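Local structure of B12-binding domain-containing protein (6WTE) at residues K131-C134 with E135-T138; T156-G159 with A160-V163; V474-F477 with S478-L481. The protein binds cobalamin and a [4Fe-4S] cluster as TsrM, a radical SAM methyltransferase that probably methylates tryptophan by non-radical chemistry. All blocks are in the same frame, centred on the assembly; numbering follows the deposited sequence.

Interaction 1. Residues K131-C134 with E135-T138; sequences KILC and ELAT
The carbonyl of Cys134 is the flat group to look at first, because Thr138 reaches its oxygen from both faces of the peptide plane. Thr138 N bonds to Cys134 O at 2.9 Å from one face, and Thr138 OG1 donates to the same oxygen, also at 2.9 Å, from the other, its approach tilted 30° out of the plane. The hydroxyl gets there because OG1 lies beside its own backbone N (chi1 -62°), which turns it back toward the preceding turn of helix. One residue thus supplies both donors, and the hydroxyl proton is spent on the helix itself. Glu135, Leu136 and Ala137 each make the usual helical bond four residues back, to Lys131, Ile132 and Leu133.

On the exposed side, Glu135 lays its aliphatic stem along the turn below: CG comes within 3.6 Å of Lys131 O, while the extended chain carries the carboxylate outward. On the buried side, the leucines meet by their branches, Leu133 CD1 lying 4.3 Å from Leu136 CD2. Both pack on Leu63 and Val102 of neighbouring sheet strands, and Leu133 also leans on Leu25 and Leu29 of helix 20-31.

This amphipathic turn belongs to helix 130-141, whose first residue, Glu130, binds cobalamin together with Gly129. The side chain of Leu133 itself comes about 4 Å from the bound cofactor. A helix packed by its apolar face on a parallel sheet, and starting at the ligand, is characteristic of the Rossmann-like B12-binding domain.

Interaction 2. Residues T156-G159 with A160-V163; sequences TERG and AVRV
Arg158 and Val161 meet on the outside of a tight chain reversal, with Val161 CG2 lying over one face of the guanidinium, 3.7 Å from Arg158 NH1. The same methyl is the nearest part of Val161 to Thr156, whose CG2 stands 4.2 Å away. Both are loose van der Waals touches at the surface, a methyl over the guanidinium in one case and methyl to methyl in the other, and the charged end of Arg158 gains no polar partner from Val161.

The firm part lies in the turn. Gly159 O takes two donors from Thr156: the backbone N at 2.9 Å, and OG1 at a short 2.6 Å, the hydroxyl sitting in the carbonyl plane on a lone pair. Thr156 holds OG1 between its backbone N and carbonyl carbon (chi1 80°), over the turn, where it also accepts from Arg158 N at 3.2 Å, closing an ST turn. Gly159 N answers with a bond to Thr156 O. The positive phi of Gly159, 126°, is one that glycine reaches easily because it has no side chain.

Past the turn, Ala160 faces inward, buried against Phe113 and Ile153, with its N bonded to Glu117. Reciprocal backbone bonds between Thr156 and Gly159, with Glu157 and Arg158 at the corner of a type I turn, are the signature of a two-residue beta hairpin. Here it joins strand 153-156 to strand 159-162, an outermost strand of the sheet of the B12-binding domain.

Interaction 3. Residues V474-F477 with S478-L481; sequences VCYF and SPGL
Phe477 swings its ring across the bend in the chain to meet Leu481, and it can be followed outward atom by atom. CB sits 3.4 Å from Ser478 N, the next amide along. With CG anti to the backbone N (chi1 -168°), the ring is carried forward over the following residues. CG and CD1 still have Ser478 N as their neighbour, and CD2 comes 4.2 Å from Ser478 O. Farther out the partner changes to leucine: CE2 meets Leu481 CB at 3.7 Å, while CE1 and CZ both lie against Leu481 CD1, CZ at 3.5 Å. The two side chains cross at about a right angle, and Trp495 of helix 491-503 meets the phenyl ring as well, the planes at about 45°.

Tyr476, one residue earlier, works differently. Its ring passes beside the Ser478 backbone, so that Tyr476 OH ends 3.6 Å from Pro479 CD. The hydroxyl then reaches Ser478 through a water, 3.0 Å from Tyr476 OH and 2.7 Å from Ser478 OG, the water donating to the serine. Ser478 OG also accepts from Gly480 N at 3.1 Å, which makes an ST turn, while its bond to the Glu385 carbonyl oxygen uses its own proton. Leu481 N bonds back to Ser478 O, so the short 3-10 segment 479-481 is held at its start by backbone and side chain together.

The chemistry divides by residue. The outer end of the Phe477 ring meets Leu481 by apolar contact, whereas Tyr476 reaches Ser478 partly through a water. Between them, the buried serine hydroxyl has its hydrogen-bonding capacity well used: its proton goes to Glu385, and its oxygen accepts from the water and from Gly480, which should fix its rotation.

In the fold
From the N terminus the chain builds the first five strands of the B12-binding sheet, and interaction 1 lies in the helix that follows strand 123-124. The chain then leads on to strand 153-156, where interaction 2 closes a hairpin at the edge of that same sheet; the two centres are about 18 Å apart, without touching. More than three hundred residues later, interaction 3 ends strand 475-476, which pairs antiparallel with strand 404-412 in the sheet of the radical SAM part, and turns the chain toward helix 491-503. Its centre is about 42 Å from that of interaction 1, across the molecule. All three are local and come in series, none nested or crossed.

Interaction 1. Residues K131-C134 with E135-T138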
ATOM      1  N   LYS A 131     -10.525  10.456 -12.420  1.00 14.64           N
ATOM      2  CA  LYS A 131     -10.818  11.484 -13.417  1.00 16.12           C
ATOM      3  C   LYS A 131     -10.201  11.144 -14.768  1.00 16.12           C
ATOM      4  O   LYS A 131     -10.865  11.251 -15.808  1.00 15.73           O
ATOM      5  CB  LYS A 131     -10.345  12.849 -12.917  1.00 16.25           C
ATOM      6  CG  LYS A 131     -11.189  13.348 -11.747  1.00 17.03           C
ATOM      7  CD  LYS A 131     -10.927  14.805 -11.412  1.00 21.43           C
ATOM      8  CE  LYS A 131     -11.646  15.201 -10.122  1.00 23.70           C
ATOM      9  NZ  LYS A 131     -13.073  14.777 -10.100  1.00 29.20           N
ATOM     10  N   ILE A 132      -8.934  10.722 -14.766  1.00 13.15           N
ATOM     11  CA  ILE A 132      -8.263  10.330 -16.007  1.00 12.08           C
ATOM     12  C   ILE A 132      -9.007   9.177 -16.668  1.00 12.27           C
ATOM     13  O   ILE A 132      -9.178   9.149 -17.893  1.00 12.87           O
ATOM     14  CB  ILE A 132      -6.796   9.963 -15.718  1.00 11.53           C
ATOM     15  CG1 ILE A 132      -6.043  11.183 -15.189  1.00 11.78           C
ATOM     16  CG2 ILE A 132      -6.120   9.373 -16.981  1.00 12.39           C
ATOM     17  CD1 ILE A 132      -4.651  10.884 -14.664  1.00 16.33           C
ATOM     18  N   LEU A 133      -9.464   8.208 -15.869  1.00 10.69           N
ATOM     19  CA  LEU A 133     -10.158   7.055 -16.437  1.00 13.68           C
ATOM     20  C   LEU A 133     -11.464   7.467 -17.111  1.00 13.19           C
ATOM     21  O   LEU A 133     -11.832   6.913 -18.156  1.00 14.72           O
ATOM     22  CB  LEU A 133     -10.411   6.003 -15.352  1.00 11.28           C
ATOM     23  CG  LEU A 133     -11.061   4.703 -15.836  1.00 12.14           C
ATOM     24  CD1 LEU A 133     -10.252   4.100 -16.987  1.00 14.72           C
ATOM     25  CD2 LEU A 133     -11.205   3.699 -14.693  1.00 12.36           C
ATOM     26  N   CYS A 134     -12.185   8.432 -16.530  1.00 12.91           N
ATOM     27  CA  CYS A 134     -13.403   8.909 -17.176  1.00 13.95           C
ATOM     28  C   CYS A 134     -13.099   9.569 -18.511  1.00 14.00           C
ATOM     29  O   CYS A 134     -13.841   9.385 -19.481  1.00 14.08           O
ATOM     30  CB  CYS A 134     -14.148   9.886 -16.275  1.00 14.14           C
ATOM     31  SG  CYS A 134     -14.989   9.093 -14.899  1.00 15.67           S
ATOM     32  N   GLU A 135     -12.034  10.372 -18.573  1.00 14.34           N
ATOM     33  CA  GLU A 135     -11.677  10.987 -19.845  1.00 13.46           C
ATOM     34  C   GLU A 135     -11.256   9.929 -20.853  1.00 14.50           C
ATOM     35  O   GLU A 135     -11.626  10.005 -22.027  1.00 13.60           O
ATOM     36  CB  GLU A 135     -10.573  12.029 -19.647  1.00 14.68           C
ATOM     37  CG  GLU A 135     -11.026  13.210 -18.801  1.00 17.49           C
ATOM     38  CD  GLU A 135     -10.070  14.389 -18.842  1.00 30.98           C
ATOM     39  OE1 GLU A 135      -9.179  14.417 -19.720  1.00 27.81           O
ATOM     40  OE2 GLU A 135     -10.218  15.292 -17.990  1.00 35.14           O
ATOM     41  N   LEU A 136     -10.515   8.913 -20.400  1.00 13.22           N
ATOM     42  CA  LEU A 136     -10.121   7.825 -21.290  1.00 13.81           C
ATOM     43  C   LEU A 136     -11.339   7.067 -21.806  1.00 13.76           C
ATOM     44  O   LEU A 136     -11.473   6.831 -23.012  1.00 14.19           O
ATOM     45  CB  LEU A 136      -9.157   6.883 -20.565  1.00 13.73           C
ATOM     46  CG  LEU A 136      -8.650   5.671 -21.361  1.00 11.30           C
ATOM     47  CD1 LEU A 136      -7.878   6.082 -22.611  1.00 14.68           C
ATOM     48  CD2 LEU A 136      -7.810   4.756 -20.477  1.00 12.58           C
ATOM     49  N   ALA A 137     -12.252   6.696 -20.904  1.00 12.12           N
ATOM     50  CA  ALA A 137     -13.463   5.999 -21.328  1.00 14.29           C
ATOM     51  C   ALA A 137     -14.261   6.838 -22.318  1.00 15.14           C
ATOM     52  O   ALA A 137     -14.840   6.303 -23.272  1.00 14.36           O
ATOM     53  CB  ALA A 137     -14.321   5.636 -20.111  1.00 13.57           C
ATOM     54  N   THR A 138     -14.301   8.156 -22.113  1.00 13.95           N
ATOM     55  CA  THR A 138     -15.017   9.012 -23.050  1.00 14.63           C
ATOM     56  C   THR A 138     -14.346   8.998 -24.419  1.00 16.84           C
ATOM     57  O   THR A 138     -15.023   8.863 -25.444  1.00 15.71           O
ATOM     58  CB  THR A 138     -15.106  10.441 -22.510  1.00 15.86           C
ATOM     59  OG1 THR A 138     -15.833  10.446 -21.275  1.00 18.85           O
ATOM     60  CG2 THR A 138     -15.815  11.350 -23.504  1.00 17.98           C
TER

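Interaction 2. Residues T156-G159 with A160-V163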
ATOM      1  N   THR A 156       3.538   3.480 -26.814  1.00 17.13           N
ATOM      2  CA  THR A 156       3.798   3.594 -28.241  1.00 17.16           C
ATOM      3  C   THR A 156       4.710   2.463 -28.703  1.00 19.51           C
ATOM      4  O   THR A 156       5.245   1.690 -27.908  1.00 22.87           O
ATOM      5  CB  THR A 156       4.432   4.940 -28.580  1.00 22.07           C
ATOM      6  OG1 THR A 156       5.831   4.884 -28.290  1.00 20.45           O
ATOM      7  CG2 THR A 156       3.791   6.052 -27.766  1.00 21.52           C
ATOM      8  N   GLU A 157       4.930   2.399 -30.016  1.00 22.47           N
ATOM      9  CA  GLU A 157       5.798   1.359 -30.550  1.00 25.33           C
ATOM     10  C   GLU A 157       7.236   1.496 -30.066  1.00 22.71           C
ATOM     11  O   GLU A 157       7.972   0.504 -30.053  1.00 27.95           O
ATOM     12  CB  GLU A 157       5.744   1.381 -32.076  1.00 28.84           C
ATOM     13  CG  GLU A 157       4.378   1.028 -32.626  1.00 26.82           C
ATOM     14  CD  GLU A 157       4.373   0.893 -34.135  1.00 38.25           C
ATOM     15  OE1 GLU A 157       4.135   1.908 -34.825  1.00 40.84           O
ATOM     16  OE2 GLU A 157       4.616  -0.227 -34.628  1.00 31.71           O
ATOM     17  N   ARG A 158       7.653   2.689 -29.651  1.00 22.15           N
ATOM     18  CA  ARG A 158       9.009   2.902 -29.166  1.00 23.21           C
ATOM     19  C   ARG A 158       9.074   2.987 -27.647  1.00 22.03           C
ATOM     20  O   ARG A 158      10.133   3.307 -27.096  1.00 24.09           O
ATOM     21  CB  ARG A 158       9.603   4.165 -29.791  1.00 22.67           C
ATOM     22  CG  ARG A 158       8.878   5.435 -29.414  1.00 30.66           C
ATOM     23  CD  ARG A 158       9.632   6.667 -29.884  1.00 37.16           C
ATOM     24  NE  ARG A 158       9.339   7.827 -29.046  1.00 41.47           N
ATOM     25  CZ  ARG A 158       8.239   8.565 -29.150  1.00 42.28           C
ATOM     26  NH1 ARG A 158       8.057   9.601 -28.342  1.00 44.57           N
ATOM     27  NH2 ARG A 158       7.317   8.264 -30.056  1.00 46.04           N
ATOM     28  N   GLY A 159       7.971   2.705 -26.966  1.00 21.76           N
ATOM     29  CA  GLY A 159       7.908   2.685 -25.520  1.00 22.51           C
ATOM     30  C   GLY A 159       6.810   3.581 -24.994  1.00 17.92           C
ATOM     31  O   GLY A 159       6.128   4.286 -25.738  1.00 19.75           O
ATOM     32  N   ALA A 160       6.661   3.562 -23.668  1.00 14.31           N
ATOM     33  CA  ALA A 160       5.602   4.314 -23.013  1.00 14.10           C
ATOM     34  C   ALA A 160       5.975   5.788 -22.906  1.00 11.92           C
ATOM     35  O   ALA A 160       7.093   6.128 -22.507  1.00 12.46           O
ATOM     36  CB  ALA A 160       5.310   3.739 -21.625  1.00 12.81           C
ATOM     37  N   VAL A 161       5.029   6.657 -23.257  1.00 13.82           N
ATOM     38  CA  VAL A 161       5.205   8.105 -23.230  1.00 15.20           C
ATOM     39  C   VAL A 161       3.970   8.721 -22.585  1.00 16.43           C
ATOM     40  O   VAL A 161       2.845   8.286 -22.849  1.00 15.15           O
ATOM     41  CB  VAL A 161       5.418   8.680 -24.646  1.00 17.45           C
ATOM     42  CG1 VAL A 161       5.648  10.185 -24.583  1.00 20.48           C
ATOM     43  CG2 VAL A 161       6.576   7.978 -25.346  1.00 17.05           C
ATOM     44  N   ARG A 162       4.174   9.727 -21.737  1.00 14.16           N
ATOM     45  CA  ARG A 162       3.082  10.308 -20.964  1.00 15.24           C
ATOM     46  C   ARG A 162       2.623  11.643 -21.545  1.00 16.10           C
ATOM     47  O   ARG A 162       3.443  12.485 -21.922  1.00 15.96           O
ATOM     48  CB  ARG A 162       3.507  10.501 -19.508  1.00 14.39           C
ATOM     49  CG  ARG A 162       2.388  10.898 -18.577  1.00 13.95           C
ATOM     50  CD  ARG A 162       2.922  10.921 -17.154  1.00 14.63           C
ATOM     51  NE  ARG A 162       1.959  11.398 -16.169  1.00 18.74           N
ATOM     52  CZ  ARG A 162       2.075  12.552 -15.522  1.00 18.83           C
ATOM     53  NH1 ARG A 162       3.105  13.352 -15.773  1.00 15.14           N
ATOM     54  NH2 ARG A 162       1.163  12.904 -14.622  1.00 18.95           N
ATOM     55  N   VAL A 163       1.310  11.823 -21.619  1.00 15.34           N
ATOM     56  CA  VAL A 163       0.727  13.137 -21.918  1.00 13.88           C
ATOM     57  C   VAL A 163       0.883  14.034 -20.693  1.00 16.91           C
ATOM     58  O   VAL A 163       0.518  13.617 -19.578  1.00 18.88           O
ATOM     59  CB  VAL A 163      -0.748  12.990 -22.298  1.00 16.65           C
ATOM     60  CG1 VAL A 163      -1.338  14.343 -22.667  1.00 17.39           C
ATOM     61  CG2 VAL A 163      -0.934  11.968 -23.436  1.00 16.78           C
TER

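Interaction 3. Residues V474-F477 with S478-L481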
ATOM      1  N   VAL A 474      15.504  -5.494  -6.240  1.00 11.95           N
ATOM      2  CA  VAL A 474      16.645  -4.836  -5.608  1.00 12.94           C
ATOM      3  C   VAL A 474      16.279  -4.387  -4.200  1.00 13.30           C
ATOM      4  O   VAL A 474      15.161  -3.910  -3.960  1.00 12.23           O
ATOM      5  CB  VAL A 474      17.106  -3.650  -6.471  1.00 14.18           C
ATOM      6  CG1 VAL A 474      18.201  -2.893  -5.788  1.00 17.90           C
ATOM      7  CG2 VAL A 474      17.588  -4.153  -7.826  1.00 17.37           C
ATOM      8  N   CYS A 475      17.232  -4.527  -3.266  1.00 12.10           N
ATOM      9  CA  CYS A 475      17.048  -4.178  -1.862  1.00 12.41           C
ATOM     10  C   CYS A 475      18.266  -3.437  -1.338  1.00 12.16           C
ATOM     11  O   CYS A 475      19.353  -3.495  -1.917  1.00 12.49           O
ATOM     12  CB  CYS A 475      16.836  -5.418  -0.988  1.00 12.51           C
ATOM     13  SG  CYS A 475      15.404  -6.392  -1.478  1.00 19.26           S
ATOM     14  N   TYR A 476      18.065  -2.751  -0.215  1.00 11.99           N
ATOM     15  CA  TYR A 476      19.147  -2.206   0.591  1.00 12.37           C
ATOM     16  C   TYR A 476      19.094  -2.833   1.976  1.00 12.61           C
ATOM     17  O   TYR A 476      18.014  -2.995   2.553  1.00 12.06           O
ATOM     18  CB  TYR A 476      19.062  -0.682   0.734  1.00 11.97           C
ATOM     19  CG  TYR A 476      20.186  -0.128   1.586  1.00 14.25           C
ATOM     20  CD1 TYR A 476      21.412   0.197   1.024  1.00 12.58           C
ATOM     21  CD2 TYR A 476      20.028   0.048   2.959  1.00 13.90           C
ATOM     22  CE1 TYR A 476      22.447   0.687   1.789  1.00 13.17           C
ATOM     23  CE2 TYR A 476      21.058   0.536   3.739  1.00 12.50           C
ATOM     24  CZ  TYR A 476      22.268   0.859   3.149  1.00 12.84           C
ATOM     25  OH  TYR A 476      23.294   1.342   3.922  1.00 13.74           O
ATOM     26  N   PHE A 477      20.263  -3.193   2.492  1.00 13.25           N
ATOM     27  CA  PHE A 477      20.409  -3.656   3.862  1.00 12.94           C
ATOM     28  C   PHE A 477      21.760  -3.177   4.367  1.00 13.31           C
ATOM     29  O   PHE A 477      22.779  -3.415   3.717  1.00 13.68           O
ATOM     30  CB  PHE A 477      20.305  -5.182   3.941  1.00 18.18           C
ATOM     31  CG  PHE A 477      20.151  -5.710   5.332  1.00 18.46           C
ATOM     32  CD1 PHE A 477      19.131  -5.252   6.156  1.00 16.17           C
ATOM     33  CD2 PHE A 477      21.020  -6.674   5.816  1.00 20.09           C
ATOM     34  CE1 PHE A 477      18.984  -5.740   7.441  1.00 17.84           C
ATOM     35  CE2 PHE A 477      20.878  -7.168   7.106  1.00 24.11           C
ATOM     36  CZ  PHE A 477      19.860  -6.703   7.916  1.00 24.07           C
ATOM     37  N   SER A 478      21.755  -2.505   5.509  1.00 13.25           N
ATOM     38  CA  SER A 478      22.956  -1.864   6.017  1.00 13.59           C
ATOM     39  C   SER A 478      24.120  -2.849   6.081  1.00 14.18           C
ATOM     40  O   SER A 478      23.993  -3.910   6.708  1.00 14.37           O
ATOM     41  CB  SER A 478      22.710  -1.294   7.408  1.00 13.51           C
ATOM     42  OG  SER A 478      23.938  -0.826   7.942  1.00 14.30           O
ATOM     43  N   PRO A 479      25.266  -2.531   5.477  1.00 14.52           N
ATOM     44  CA  PRO A 479      26.450  -3.379   5.663  1.00 15.15           C
ATOM     45  C   PRO A 479      26.870  -3.511   7.119  1.00 15.66           C
ATOM     46  O   PRO A 479      27.596  -4.454   7.457  1.00 17.04           O
ATOM     47  CB  PRO A 479      27.523  -2.670   4.824  1.00 16.58           C
ATOM     48  CG  PRO A 479      26.732  -1.939   3.772  1.00 15.70           C
ATOM     49  CD  PRO A 479      25.487  -1.473   4.478  1.00 14.37           C
ATOM     50  N   GLY A 480      26.445  -2.596   7.991  1.00 15.16           N
ATOM     51  CA  GLY A 480      26.721  -2.751   9.410  1.00 15.42           C
ATOM     52  C   GLY A 480      26.056  -3.954  10.049  1.00 17.74           C
ATOM     53  O   GLY A 480      26.406  -4.303  11.185  1.00 19.48           O
ATOM     54  N   LEU A 481      25.109  -4.591   9.361  1.00 15.15           N
ATOM     55  CA  LEU A 481      24.398  -5.742   9.900  1.00 20.77           C
ATOM     56  C   LEU A 481      24.809  -7.060   9.257  1.00 26.26           C
ATOM     57  O   LEU A 481      24.231  -8.100   9.589  1.00 28.66           O
ATOM     58  CB  LEU A 481      22.884  -5.554   9.745  1.00 21.05           C
ATOM     59  CG  LEU A 481      22.238  -4.451  10.583  1.00 21.11           C
ATOM     60  CD1 LEU A 481      20.721  -4.477  10.437  1.00 19.06           C
ATOM     61  CD2 LEU A 481      22.634  -4.596  12.038  1.00 17.73           C
TER
HETATM   62  O   HOH W   1      24.614   1.481   6.637  1.00 13.27           O